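Local structure of peptidoglycan-recognition protein LB (Drosophila melanogaster, 7NSZ) at residues L17-W23 with M89-R94; H102-Y106 with L152-R158; L129-K133 with E170-W174; M48-C52 with I116-R120; V31-G36 with F96-G100. The protein hydrolyses the bond between N-acetylmuramoyl and L-amino acid residues of bacterial peptidoglycan as a zinc-dependent amidase of innate immunity, probably scavenging active peptidoglycan by cutting it into inactive fragments. The protein carries 1 engineered substitution. One frame throughout, in Å; residues are numbered along the deposited sequence.

Contact 1: L17-W23 with M89-R94; sequences LLSRSDW and MIYTGR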
# COMPACT_ATOMS: atom_id res chain seq x y z
N LEU A 17 -11.90 4.85 5.72
CA LEU A 17 -11.68 3.77 4.72
C LEU A 17 -12.75 3.82 3.67
O LEU A 17 -13.95 3.59 4.01
CB LEU A 17 -11.74 2.40 5.38
CG LEU A 17 -11.41 1.26 4.41
CD1 LEU A 17 -12.51 1.00 3.42
CD2 LEU A 17 -10.08 1.41 3.71
N LEU A 18 -12.43 4.15 2.42
CA LEU A 18 -13.36 4.20 1.29
C LEU A 18 -13.35 2.88 0.55
O LEU A 18 -12.29 2.22 0.39
CB LEU A 18 -12.98 5.41 0.46
CG LEU A 18 -12.97 6.73 1.26
CD1 LEU A 18 -12.57 7.88 0.35
CD2 LEU A 18 -14.29 7.03 1.97
N SER A 19 -14.51 2.42 0.14
CA SER A 19 -14.67 1.14 -0.56
C SER A 19 -14.20 1.26 -2.02
O SER A 19 -14.04 2.39 -2.58
CB SER A 19 -16.12 0.72 -0.50
OG SER A 19 -16.87 1.59 -1.35
N ARG A 20 -14.09 0.14 -2.68
CA ARG A 20 -13.83 0.10 -4.13
C ARG A 20 -14.92 0.85 -4.91
O ARG A 20 -14.62 1.67 -5.80
CB ARG A 20 -13.75 -1.36 -4.58
CG ARG A 20 -12.54 -2.12 -4.08
CD ARG A 20 -12.58 -3.55 -4.55
NE ARG A 20 -12.45 -3.64 -6.01
CZ ARG A 20 -11.30 -3.81 -6.63
NH1 ARG A 20 -10.16 -3.87 -5.95
NH2 ARG A 20 -11.25 -3.94 -7.93
N SER A 21 -16.20 0.65 -4.55
CA SER A 21 -17.32 1.34 -5.27
C SER A 21 -17.22 2.85 -5.04
O SER A 21 -17.51 3.63 -5.97
CB SER A 21 -18.66 0.78 -4.88
OG SER A 21 -18.85 0.88 -3.49
N ASP A 22 -16.74 3.24 -3.88
CA ASP A 22 -16.57 4.67 -3.54
C ASP A 22 -15.67 5.36 -4.54
O ASP A 22 -15.90 6.55 -4.78
CB ASP A 22 -16.07 4.89 -2.11
CG ASP A 22 -17.06 4.60 -0.99
OD1 ASP A 22 -18.32 4.62 -1.27
OD2 ASP A 22 -16.60 4.44 0.17
N TRP A 23 -14.64 4.71 -5.09
CA TRP A 23 -13.74 5.36 -6.07
C TRP A 23 -14.03 4.91 -7.49
O TRP A 23 -13.28 5.23 -8.36
CB TRP A 23 -12.25 5.24 -5.65
CG TRP A 23 -11.67 3.86 -5.43
CD1 TRP A 23 -11.55 3.23 -4.22
CD2 TRP A 23 -10.99 3.05 -6.39
NE1 TRP A 23 -10.85 2.06 -4.38
CE2 TRP A 23 -10.54 1.89 -5.69
CE3 TRP A 23 -10.75 3.14 -7.77
CZ2 TRP A 23 -9.81 0.90 -6.33
CZ3 TRP A 23 -10.07 2.12 -8.39
CH2 TRP A 23 -9.57 1.04 -7.67
N MET A 89 -7.40 10.21 3.11
CA MET A 89 -8.33 9.06 3.06
C MET A 89 -7.56 7.81 2.68
O MET A 89 -6.50 7.82 2.02
CB MET A 89 -9.44 9.35 2.06
CG MET A 89 -10.27 10.51 2.44
SD MET A 89 -11.18 10.36 4.00
CE MET A 89 -10.75 11.98 4.65
N ILE A 90 -8.15 6.65 3.05
CA ILE A 90 -7.64 5.33 2.66
C ILE A 90 -8.59 4.74 1.63
O ILE A 90 -9.81 4.77 1.86
CB ILE A 90 -7.51 4.43 3.88
CG1 ILE A 90 -6.64 5.09 4.94
CG2 ILE A 90 -7.00 3.03 3.49
CD1 ILE A 90 -6.84 4.63 6.29
N TYR A 91 -8.04 4.19 0.56
CA TYR A 91 -8.80 3.64 -0.56
C TYR A 91 -8.60 2.13 -0.60
O TYR A 91 -7.45 1.66 -0.74
CB TYR A 91 -8.36 4.32 -1.84
CG TYR A 91 -8.73 5.78 -1.91
CD1 TYR A 91 -7.96 6.77 -1.32
CD2 TYR A 91 -9.92 6.14 -2.49
CE1 TYR A 91 -8.36 8.10 -1.31
CE2 TYR A 91 -10.35 7.45 -2.49
CZ TYR A 91 -9.54 8.45 -1.93
OH TYR A 91 -9.98 9.74 -1.92
N THR A 92 -9.66 1.34 -0.57
CA THR A 92 -9.57 -0.11 -0.67
C THR A 92 -9.08 -0.45 -2.06
O THR A 92 -9.71 -0.09 -3.07
CB THR A 92 -10.89 -0.80 -0.39
OG1 THR A 92 -11.30 -0.39 0.92
CG2 THR A 92 -10.78 -2.31 -0.44
N GLY A 93 -7.98 -1.21 -2.15
CA GLY A 93 -7.49 -1.86 -3.37
C GLY A 93 -7.95 -3.31 -3.40
O GLY A 93 -9.16 -3.57 -3.30
N ARG A 94 -7.02 -4.24 -3.43
CA ARG A 94 -7.42 -5.67 -3.30
C ARG A 94 -7.95 -5.96 -1.92
O ARG A 94 -8.71 -6.95 -1.78
CB ARG A 94 -6.24 -6.57 -3.62
CG ARG A 94 -5.73 -6.39 -5.03
CD ARG A 94 -4.89 -7.52 -5.55
NE ARG A 94 -4.28 -7.19 -6.81
CZ ARG A 94 -3.76 -8.05 -7.67
NH1 ARG A 94 -3.57 -9.30 -7.28
NH2 ARG A 94 -3.39 -7.61 -8.84
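T92, L18 and L17 bury the most surface, and together they illustrate how a very short parallel strand is held at a sheet edge. L18 straddles its partner in the usual parallel manner: its N donates to I90 O at 2.7 Å, and its O accepts from T92 N at 2.9 Å. T92 reinforces the second bond, since its OG1 also donates to L18 O, at 2.8 Å. Side chains then alternate between faces. L17 CD2 meets I90 CG2 at 3.5 Å on one, while on the other L18 CD1 lies 3.6 Å from Y91 CE2. Beyond the strand the chain turns through an ST motif at S19, which brings W23 back so that its NE1 reaches T92 O at 2.8 Å and the edge of the Y91 ring points at its indole face. R20 NH1 continues the contact by donating to G93 O at 2.8 Å, while its salt bridge goes to D77. Strand 17-18 is one of the two outermost strands of the sheet, parallel to 90-92, which pairs antiparallel with 82-84. Helix 55-72 covers the face bearing L18 and Y91 and also meets W23, while helix 126-142 packs against I90 on the other.

Contact 2: H102-Y106 with L152-R158; sequences HAPKY and LGHRQVR. With ZN (zinc ion), chain B.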
# COMPACT_ATOMS: atom_id res chain seq x y z
N HIS A 102 2.22 -6.61 -5.91
CA HIS A 102 3.05 -5.44 -5.55
C HIS A 102 4.45 -5.82 -5.08
O HIS A 102 5.28 -4.94 -5.11
CB HIS A 102 2.31 -4.55 -4.52
CG HIS A 102 2.08 -5.22 -3.21
ND1 HIS A 102 3.00 -5.23 -2.17
CD2 HIS A 102 1.06 -6.01 -2.81
CE1 HIS A 102 2.54 -6.03 -1.23
NE2 HIS A 102 1.35 -6.58 -1.61
N ALA A 103 4.67 -7.00 -4.55
CA ALA A 103 5.97 -7.32 -3.94
C ALA A 103 6.23 -8.80 -4.14
O ALA A 103 5.74 -9.61 -3.40
CB ALA A 103 5.96 -6.96 -2.48
N PRO A 104 7.04 -9.15 -5.17
CA PRO A 104 7.38 -10.57 -5.40
C PRO A 104 7.87 -11.28 -4.14
O PRO A 104 8.67 -10.71 -3.41
CB PRO A 104 8.48 -10.46 -6.48
CG PRO A 104 8.18 -9.18 -7.22
CD PRO A 104 7.62 -8.23 -6.15
N LYS A 105 7.36 -12.47 -3.90
CA LYS A 105 7.67 -13.36 -2.77
C LYS A 105 6.89 -12.93 -1.52
O LYS A 105 6.88 -13.71 -0.55
CB LYS A 105 9.16 -13.37 -2.39
CG LYS A 105 10.16 -13.59 -3.49
CD LYS A 105 10.06 -14.97 -3.98
CE LYS A 105 11.20 -15.35 -4.91
NZ LYS A 105 11.14 -16.78 -5.23
N TYR A 106 6.17 -11.79 -1.55
CA TYR A 106 5.37 -11.35 -0.39
C TYR A 106 3.89 -11.17 -0.71
O TYR A 106 3.13 -10.75 0.16
CB TYR A 106 5.92 -10.03 0.14
CG TYR A 106 7.26 -10.21 0.81
CD1 TYR A 106 8.44 -10.31 0.10
CD2 TYR A 106 7.33 -10.30 2.18
CE1 TYR A 106 9.66 -10.48 0.73
CE2 TYR A 106 8.52 -10.52 2.84
CZ TYR A 106 9.69 -10.59 2.11
OH TYR A 106 10.88 -10.74 2.76
N LEU A 152 8.25 -3.27 5.97
CA LEU A 152 9.34 -3.15 4.96
C LEU A 152 8.96 -2.14 3.89
O LEU A 152 7.78 -1.87 3.70
CB LEU A 152 9.54 -4.50 4.26
CG LEU A 152 9.88 -5.69 5.12
CD1 LEU A 152 9.77 -6.98 4.29
CD2 LEU A 152 11.29 -5.56 5.72
N GLY A 153 9.92 -1.53 3.25
CA GLY A 153 9.70 -0.86 1.98
C GLY A 153 9.95 -1.83 0.84
O GLY A 153 10.72 -2.79 0.96
N HIS A 154 9.32 -1.57 -0.28
CA HIS A 154 9.51 -2.39 -1.49
C HIS A 154 10.98 -2.59 -1.85
O HIS A 154 11.34 -3.71 -2.18
CB HIS A 154 8.73 -1.72 -2.60
CG HIS A 154 8.55 -2.50 -3.87
ND1 HIS A 154 7.89 -1.98 -4.94
CD2 HIS A 154 9.05 -3.67 -4.30
CE1 HIS A 154 7.95 -2.82 -5.94
NE2 HIS A 154 8.60 -3.88 -5.58
N ARG A 155 11.79 -1.55 -1.69
CA ARG A 155 13.23 -1.60 -2.08
C ARG A 155 13.94 -2.67 -1.26
O ARG A 155 15.06 -3.02 -1.68
CB ARG A 155 13.86 -0.23 -1.88
CG ARG A 155 13.81 0.29 -0.46
CD ARG A 155 14.79 1.43 -0.19
NE ARG A 155 14.47 2.56 -1.04
CZ ARG A 155 15.21 3.66 -1.15
NH1 ARG A 155 16.25 3.81 -0.35
NH2 ARG A 155 14.89 4.62 -1.99
N GLN A 156 13.47 -3.15 -0.12
CA GLN A 156 14.15 -4.19 0.67
C GLN A 156 13.96 -5.57 0.08
O GLN A 156 14.71 -6.47 0.50
CB GLN A 156 13.64 -4.11 2.10
CG GLN A 156 14.08 -2.81 2.76
CD GLN A 156 13.51 -2.70 4.14
OE1 GLN A 156 12.37 -2.25 4.36
NE2 GLN A 156 14.24 -3.12 5.15
N VAL A 157 13.04 -5.75 -0.88
CA VAL A 157 12.77 -7.13 -1.39
C VAL A 157 12.97 -7.20 -2.92
O VAL A 157 12.81 -8.32 -3.42
CB VAL A 157 11.38 -7.61 -0.91
CG1 VAL A 157 11.27 -7.42 0.60
CG2 VAL A 157 10.22 -6.90 -1.58
N ARG A 158 13.20 -6.08 -3.58
CA ARG A 158 13.40 -6.08 -5.05
C ARG A 158 14.26 -4.92 -5.41
O ARG A 158 14.45 -3.96 -4.64
CB ARG A 158 12.08 -5.94 -5.81
CG ARG A 158 11.24 -7.21 -5.80
CD ARG A 158 11.90 -8.34 -6.53
NE ARG A 158 12.36 -7.98 -7.85
CZ ARG A 158 13.23 -8.70 -8.55
NH1 ARG A 158 13.67 -9.85 -8.05
NH2 ARG A 158 13.65 -8.23 -9.71
ZN ZN B . 6.64 -0.34 -4.77
O HOH W 1 11.48 -10.58 -3.53
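The zinc site of an N-acetylmuramoyl-L-alanine amidase shows a metal ion held by a first shell of ligands, with further residues packed round them: H154 ND1 binds the ion at 2.1 Å, with H44 and C162 as the other protein ligands. The loop 102-106 packs against the turn that carries H154. H102 comes first. Its ND1 is hydrogen-bonded to H44 NE2, placing it in the second shell, and its carbonyl O sits over one face of the H154 imidazole, 3.5 Å from H154 CE1. A103 follows, with its CB 4.4 Å from V157 CG2, a loose apolar touch, and its O accepts from Y106 N at 2.9 Å to close a tight turn. Within that turn P104 faces the other segment: P104 CD lies 3.8 Å from R158 CG, and a water donates both to P104 O at 2.8 Å and to V157 O at 2.6 Å, tying two backbones that share no direct hydrogen bond. K105, at positive phi, lets the chain reverse while its amine leads away. Y106 then swings its ring back toward strand 149-153, with Y106 CE2 4.0 Å from L152 CD1 and Y106 CE1 3.5 Å from V157 CG1.

Contact 3: L129-K133 with E170-W174; sequences LDAAK and EISSW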
# COMPACT_ATOMS: atom_id res chain seq x y z
N LEU A 129 0.73 10.15 6.38
CA LEU A 129 1.50 9.29 7.32
C LEU A 129 0.57 8.75 8.42
O LEU A 129 0.59 7.56 8.73
CB LEU A 129 2.66 10.05 7.93
CG LEU A 129 3.64 10.64 6.93
CD1 LEU A 129 4.70 11.47 7.68
CD2 LEU A 129 4.29 9.62 6.01
N ASP A 130 -0.28 9.61 8.96
CA ASP A 130 -1.27 9.21 9.96
C ASP A 130 -2.25 8.18 9.38
O ASP A 130 -2.57 7.18 10.06
CB ASP A 130 -2.02 10.44 10.45
CG ASP A 130 -1.22 11.32 11.40
OD1 ASP A 130 -0.15 10.87 11.86
OD2 ASP A 130 -1.74 12.41 11.74
N ALA A 131 -2.74 8.40 8.16
CA ALA A 131 -3.68 7.42 7.56
C ALA A 131 -3.02 6.06 7.46
O ALA A 131 -3.64 5.03 7.75
CB ALA A 131 -4.12 7.91 6.23
N ALA A 132 -1.76 5.99 7.01
CA ALA A 132 -1.09 4.68 6.83
C ALA A 132 -0.98 4.00 8.18
O ALA A 132 -1.25 2.84 8.28
CB ALA A 132 0.24 4.82 6.13
N LYS A 133 -0.57 4.76 9.20
CA LYS A 133 -0.41 4.15 10.55
C LYS A 133 -1.78 3.68 11.08
O LYS A 133 -1.83 2.60 11.66
CB LYS A 133 0.26 5.11 11.52
CG LYS A 133 1.66 5.51 11.11
CD LYS A 133 2.18 6.64 12.02
CE LYS A 133 3.55 7.16 11.65
NZ LYS A 133 4.00 8.23 12.58
N GLU A 170 11.50 7.84 6.45
CA GLU A 170 10.38 8.02 7.37
C GLU A 170 9.96 6.66 7.93
O GLU A 170 9.77 6.53 9.14
CB GLU A 170 9.24 8.72 6.63
CG GLU A 170 7.91 8.78 7.39
CD GLU A 170 7.87 9.52 8.70
OE1 GLU A 170 8.67 10.50 8.86
OE2 GLU A 170 7.00 9.20 9.53
N ILE A 171 9.65 5.68 7.06
CA ILE A 171 9.09 4.41 7.58
C ILE A 171 10.14 3.67 8.40
O ILE A 171 9.80 2.84 9.24
CB ILE A 171 8.50 3.48 6.48
CG1 ILE A 171 9.57 2.88 5.56
CG2 ILE A 171 7.43 4.25 5.72
CD1 ILE A 171 9.01 1.85 4.56
N SER A 172 11.41 4.00 8.14
CA SER A 172 12.52 3.43 8.97
C SER A 172 12.36 3.84 10.42
O SER A 172 12.95 3.17 11.27
CB SER A 172 13.89 3.75 8.47
OG SER A 172 14.10 3.32 7.13
N SER A 173 11.56 4.86 10.71
CA SER A 173 11.36 5.31 12.12
C SER A 173 10.06 4.76 12.70
O SER A 173 9.71 5.15 13.82
CB SER A 173 11.34 6.81 12.16
OG SER A 173 10.11 7.35 11.68
N TRP A 174 9.25 4.02 11.93
CA TRP A 174 7.98 3.48 12.41
C TRP A 174 8.21 2.23 13.25
O TRP A 174 9.13 1.44 13.03
CB TRP A 174 7.01 3.17 11.25
CG TRP A 174 6.52 4.37 10.51
CD1 TRP A 174 6.96 5.65 10.63
CD2 TRP A 174 5.58 4.37 9.44
NE1 TRP A 174 6.32 6.45 9.74
CE2 TRP A 174 5.45 5.69 8.99
CE3 TRP A 174 4.77 3.37 8.86
CZ2 TRP A 174 4.60 6.06 7.95
CZ3 TRP A 174 3.93 3.73 7.83
CH2 TRP A 174 3.84 5.05 7.39
O HOH W 2 6.58 9.47 12.17
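K133 lays its extended side chain across the indole of W174, a clear case of a lysine using both its methylenes and its charge on one aromatic face. K133 CE sits 3.7 Å from the centroid of the W174 five-membered ring, a CH-pi contact over the face, while K133 NZ lies 4.5 Å from that same centroid as an off-centre cation-pi partner. The trans chi2, chi3 and chi4 angles of K133 give the reach this requires. E170 organises the polar side of the cluster. Its OE2 accepts from W174 NE1 at 2.8 Å, fixing the indole, and a water that donates to E170 OE2 at 2.7 Å accepts from K133 NZ at 2.9 Å. One water thus bridges the two charges; K133 NZ and E170 OE2 themselves are 4.4 Å apart, beyond a salt bridge. Apolar contacts complete the seat of the ring: A132 CB approaches W174 CH2 at 3.8 Å, and L129 CD2 lies at the ring edge, 4.1 Å from W174 CZ2. The type I turn from I171 to W174, with W174 N bonded to I171 O at 3.0 Å, folds the indole back toward the helix. W174, in that turn, thereby joins the region of helix 165-171 to helix 126-142, whose A131 meets I90 of strand 90-92, while I171 reaches G153 of strand 149-153.

Contact 4: M48-C52 with I116-R120; sequences MPAVC and IGDWR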
# COMPACT_ATOMS: atom_id res chain seq x y z
N MET A 48 3.97 7.92 -10.24
CA MET A 48 2.91 8.50 -11.10
C MET A 48 1.72 7.57 -10.95
O MET A 48 1.86 6.36 -11.15
CB MET A 48 3.35 8.56 -12.57
CG MET A 48 4.59 9.43 -12.79
SD MET A 48 5.15 9.49 -14.53
CE MET A 48 4.00 10.69 -15.19
N PRO A 49 0.54 8.06 -10.52
CA PRO A 49 0.22 9.47 -10.32
C PRO A 49 0.98 10.20 -9.22
O PRO A 49 1.51 9.60 -8.28
CB PRO A 49 -1.23 9.46 -9.84
CG PRO A 49 -1.77 8.12 -10.17
CD PRO A 49 -0.61 7.18 -10.30
N ALA A 50 1.05 11.50 -9.36
CA ALA A 50 1.62 12.40 -8.36
C ALA A 50 0.69 12.59 -7.15
O ALA A 50 -0.46 12.11 -7.16
CB ALA A 50 1.89 13.74 -9.01
N VAL A 51 1.15 13.28 -6.12
CA VAL A 51 0.34 13.56 -4.92
C VAL A 51 -0.99 14.19 -5.32
O VAL A 51 -1.07 14.98 -6.25
CB VAL A 51 1.12 14.45 -3.95
CG1 VAL A 51 1.42 15.81 -4.58
CG2 VAL A 51 0.37 14.60 -2.61
N CYS A 52 -2.04 13.76 -4.64
CA CYS A 52 -3.45 14.15 -4.85
C CYS A 52 -3.92 14.80 -3.56
O CYS A 52 -3.76 14.21 -2.49
CB CYS A 52 -4.27 12.93 -5.26
SG CYS A 52 -4.43 11.56 -4.06
N ILE A 116 0.06 7.52 -2.48
CA ILE A 116 -0.00 8.12 -3.84
C ILE A 116 0.93 9.34 -3.87
O ILE A 116 0.91 10.19 -2.96
CB ILE A 116 -1.45 8.48 -4.22
CG1 ILE A 116 -2.31 7.22 -4.28
CG2 ILE A 116 -1.53 9.25 -5.52
CD1 ILE A 116 -3.79 7.46 -4.23
N GLY A 117 1.80 9.36 -4.86
CA GLY A 117 2.74 10.47 -5.08
C GLY A 117 4.13 9.94 -5.29
O GLY A 117 4.39 8.73 -5.25
N ASP A 118 5.02 10.91 -5.54
CA ASP A 118 6.46 10.70 -5.69
C ASP A 118 7.13 11.14 -4.39
O ASP A 118 7.16 12.36 -4.16
CB ASP A 118 7.00 11.46 -6.91
CG ASP A 118 8.52 11.45 -7.04
OD1 ASP A 118 9.20 10.62 -6.41
OD2 ASP A 118 9.03 12.25 -7.88
N TRP A 119 7.65 10.21 -3.61
CA TRP A 119 8.21 10.50 -2.26
C TRP A 119 9.72 10.18 -2.18
O TRP A 119 10.26 9.80 -1.17
CB TRP A 119 7.36 9.80 -1.21
CG TRP A 119 5.90 10.15 -1.30
CD1 TRP A 119 4.86 9.30 -1.59
CD2 TRP A 119 5.30 11.46 -1.26
NE1 TRP A 119 3.68 9.96 -1.63
CE2 TRP A 119 3.91 11.31 -1.46
CE3 TRP A 119 5.81 12.75 -1.03
CZ2 TRP A 119 3.02 12.36 -1.46
CZ3 TRP A 119 4.94 13.80 -1.05
CH2 TRP A 119 3.57 13.62 -1.23
N ARG A 120 10.36 10.38 -3.33
CA ARG A 120 11.85 10.29 -3.41
C ARG A 120 12.52 11.34 -2.52
O ARG A 120 13.43 10.93 -1.82
CB ARG A 120 12.28 10.42 -4.87
CG ARG A 120 12.04 9.13 -5.63
CD ARG A 120 12.46 9.29 -7.08
NE ARG A 120 11.72 10.37 -7.69
CZ ARG A 120 12.18 11.21 -8.62
NH1 ARG A 120 13.39 11.06 -9.11
NH2 ARG A 120 11.41 12.19 -9.06
O HOH W 3 4.06 13.63 -6.11
O HOH W 4 -1.35 11.73 -2.49
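This is a crossing of two irregular loops, one following strand 38-45 and the other following strand 110-115, and it exemplifies how backbones without secondary structure can pack almost atom on atom. The touching parts run 98° apart, and at the crossing V51 and G117 have their CA atoms only 3.9 Å from each other. V51 N is 3.4 Å from G117 CA. A CB at G117 would be tight against V51 N and would clash with W119 CZ2; its backbone angles by themselves also call for glycine. The peptide bond before P49 is cis. Water does much of the polar work. One molecule accepts from V51 N and D118 N, each at 2.9 Å, and another accepts from C52 N at 3.0 Å and donates to I116 O at 2.8 Å. Around them I116 CG2 packs 4.0 Å from C52 SG, and V51 CG2 touches the edge of the W119 ring at CH2, 3.6 Å away. S46 OG hydrogen-bonds both P49 O and G117 N, and the C52-C58 disulfide ties the first loop to helix 55-72. Loops at the C-terminal ends of neighbouring parallel strands are where alpha/beta enzymes typically build their active sites; consistent with this, W119 comes to about 8 Å from the zinc ligand H44, measured between side chains.

Contact 5: V31-G36 with F96-G100; sequences VEHFQG and FNVIG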
# COMPACT_ATOMS: atom_id res chain seq x y z
N VAL A 31 -10.06 -13.09 -8.11
CA VAL A 31 -9.61 -12.85 -6.70
C VAL A 31 -9.01 -14.14 -6.13
O VAL A 31 -9.73 -15.16 -6.10
CB VAL A 31 -10.74 -12.35 -5.80
CG1 VAL A 31 -10.21 -12.12 -4.39
CG2 VAL A 31 -11.35 -11.05 -6.33
N GLU A 32 -7.75 -14.09 -5.73
CA GLU A 32 -7.07 -15.21 -5.02
C GLU A 32 -6.88 -14.78 -3.57
O GLU A 32 -6.50 -13.62 -3.32
CB GLU A 32 -5.74 -15.56 -5.68
CG GLU A 32 -5.80 -15.76 -7.19
CD GLU A 32 -4.45 -16.11 -7.79
OE1 GLU A 32 -3.77 -15.20 -8.33
OE2 GLU A 32 -4.07 -17.30 -7.70
N HIS A 33 -7.14 -15.65 -2.61
CA HIS A 33 -7.05 -15.36 -1.18
C HIS A 33 -5.83 -16.01 -0.58
O HIS A 33 -5.26 -16.95 -1.13
CB HIS A 33 -8.31 -15.78 -0.45
CG HIS A 33 -9.52 -15.09 -0.95
ND1 HIS A 33 -10.00 -13.93 -0.37
CD2 HIS A 33 -10.33 -15.38 -2.00
CE1 HIS A 33 -11.08 -13.54 -1.04
NE2 HIS A 33 -11.30 -14.41 -2.03
N PHE A 34 -5.41 -15.45 0.54
CA PHE A 34 -4.49 -16.12 1.48
C PHE A 34 -5.15 -16.13 2.84
O PHE A 34 -6.05 -15.36 3.13
CB PHE A 34 -3.11 -15.45 1.42
CG PHE A 34 -2.98 -14.05 1.97
CD1 PHE A 34 -2.78 -13.89 3.33
CD2 PHE A 34 -2.95 -12.94 1.15
CE1 PHE A 34 -2.59 -12.63 3.86
CE2 PHE A 34 -2.75 -11.67 1.68
CZ PHE A 34 -2.58 -11.53 3.03
N GLN A 35 -4.65 -17.00 3.71
CA GLN A 35 -5.29 -17.28 5.00
C GLN A 35 -4.44 -16.67 6.12
O GLN A 35 -3.21 -16.56 5.96
CB GLN A 35 -5.52 -18.80 5.14
CG GLN A 35 -6.59 -19.35 4.20
CD GLN A 35 -6.13 -19.48 2.77
OE1 GLN A 35 -5.10 -20.10 2.46
NE2 GLN A 35 -6.91 -18.91 1.86
N GLY A 36 -5.12 -16.34 7.22
CA GLY A 36 -4.50 -15.98 8.51
C GLY A 36 -4.00 -14.55 8.44
O GLY A 36 -4.02 -13.90 7.37
N PHE A 96 -7.67 -6.75 2.43
CA PHE A 96 -6.98 -7.70 3.32
C PHE A 96 -7.19 -9.15 2.86
O PHE A 96 -8.25 -9.50 2.36
CB PHE A 96 -7.49 -7.56 4.75
CG PHE A 96 -7.15 -6.24 5.40
CD1 PHE A 96 -8.13 -5.38 5.82
CD2 PHE A 96 -5.85 -5.99 5.72
CE1 PHE A 96 -7.78 -4.21 6.48
CE2 PHE A 96 -5.48 -4.82 6.39
CZ PHE A 96 -6.45 -3.93 6.76
N ASN A 97 -6.15 -9.95 2.97
CA ASN A 97 -6.17 -11.42 2.74
C ASN A 97 -6.46 -11.72 1.28
O ASN A 97 -6.89 -12.84 0.97
CB ASN A 97 -7.16 -12.12 3.67
CG ASN A 97 -6.60 -12.27 5.06
OD1 ASN A 97 -6.68 -11.34 5.84
ND2 ASN A 97 -5.95 -13.40 5.31
N VAL A 98 -6.12 -10.82 0.39
CA VAL A 98 -6.19 -11.06 -1.07
C VAL A 98 -4.78 -11.00 -1.60
O VAL A 98 -3.97 -10.06 -1.25
CB VAL A 98 -7.10 -10.07 -1.83
CG1 VAL A 98 -6.96 -10.16 -3.32
CG2 VAL A 98 -8.53 -10.25 -1.38
N ILE A 99 -4.36 -11.95 -2.39
CA ILE A 99 -3.00 -12.00 -2.94
C ILE A 99 -2.82 -10.78 -3.83
O ILE A 99 -3.62 -10.54 -4.75
CB ILE A 99 -2.77 -13.32 -3.71
CG1 ILE A 99 -2.92 -14.51 -2.75
CG2 ILE A 99 -1.40 -13.29 -4.36
CD1 ILE A 99 -2.63 -15.88 -3.36
N GLY A 100 -1.75 -10.04 -3.57
CA GLY A 100 -1.45 -8.79 -4.29
C GLY A 100 -0.58 -9.00 -5.50
O GLY A 100 -0.28 -10.17 -5.85
O HOH W 5 -5.87 -11.75 -6.17
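Two backbone hydrogen bonds set the frame: I99 N donates to E32 O at 2.9 Å and F34 N donates to N97 O at 3.0 Å. They flank H33 and V98, whose CA atoms are 4.4 Å apart, and no further bridge follows. N97 adds a side-chain clamp that extends this short pairing, since its ND2 donates to F34 O and to G36 O, each at 2.9 Å. A water accepting from E32 N at 3.0 Å also lies 2.9 Å from I99 O. N97, at positive phi, has its CA over the face of the F34 ring, 3.7 Å from the centroid in a CH-pi contact, while V98 O lies at the ring edge, 3.6 Å from F34 CE2. Farther out, V31 CG1 meets V98 CG2 at 3.9 Å, and E32 CB approaches I99 CD1 at 3.9 Å. The result is an isolated beta bridge between two surface loops outside the main sheet, joining the loop before strand 38-45 to the loop after strand 90-92.

In the fold
The five contacts differ in both burial and chemistry. Contact 3 is the buried one, joining helix 126-142 to the turn at the end of the 165-171 region through indole packing, a cation-pi pair and one water, whereas contact 5 lies at the surface and relies on backbone and asparagine hydrogen bonds. Contacts 1, 2 and 4 are intermediate: the first extends the sheet by regular strand pairing, the second borders the metal, and the fourth crosses two loops in close backbone packing, with waters bridging them. Contacts 1 and 2 reach the two outermost strands of the same sheet, on opposite sides of the chain's centre. Contact 1 touches contacts 3 and 5, and contact 2 touches contact 3, while contact 4 touches none of the others.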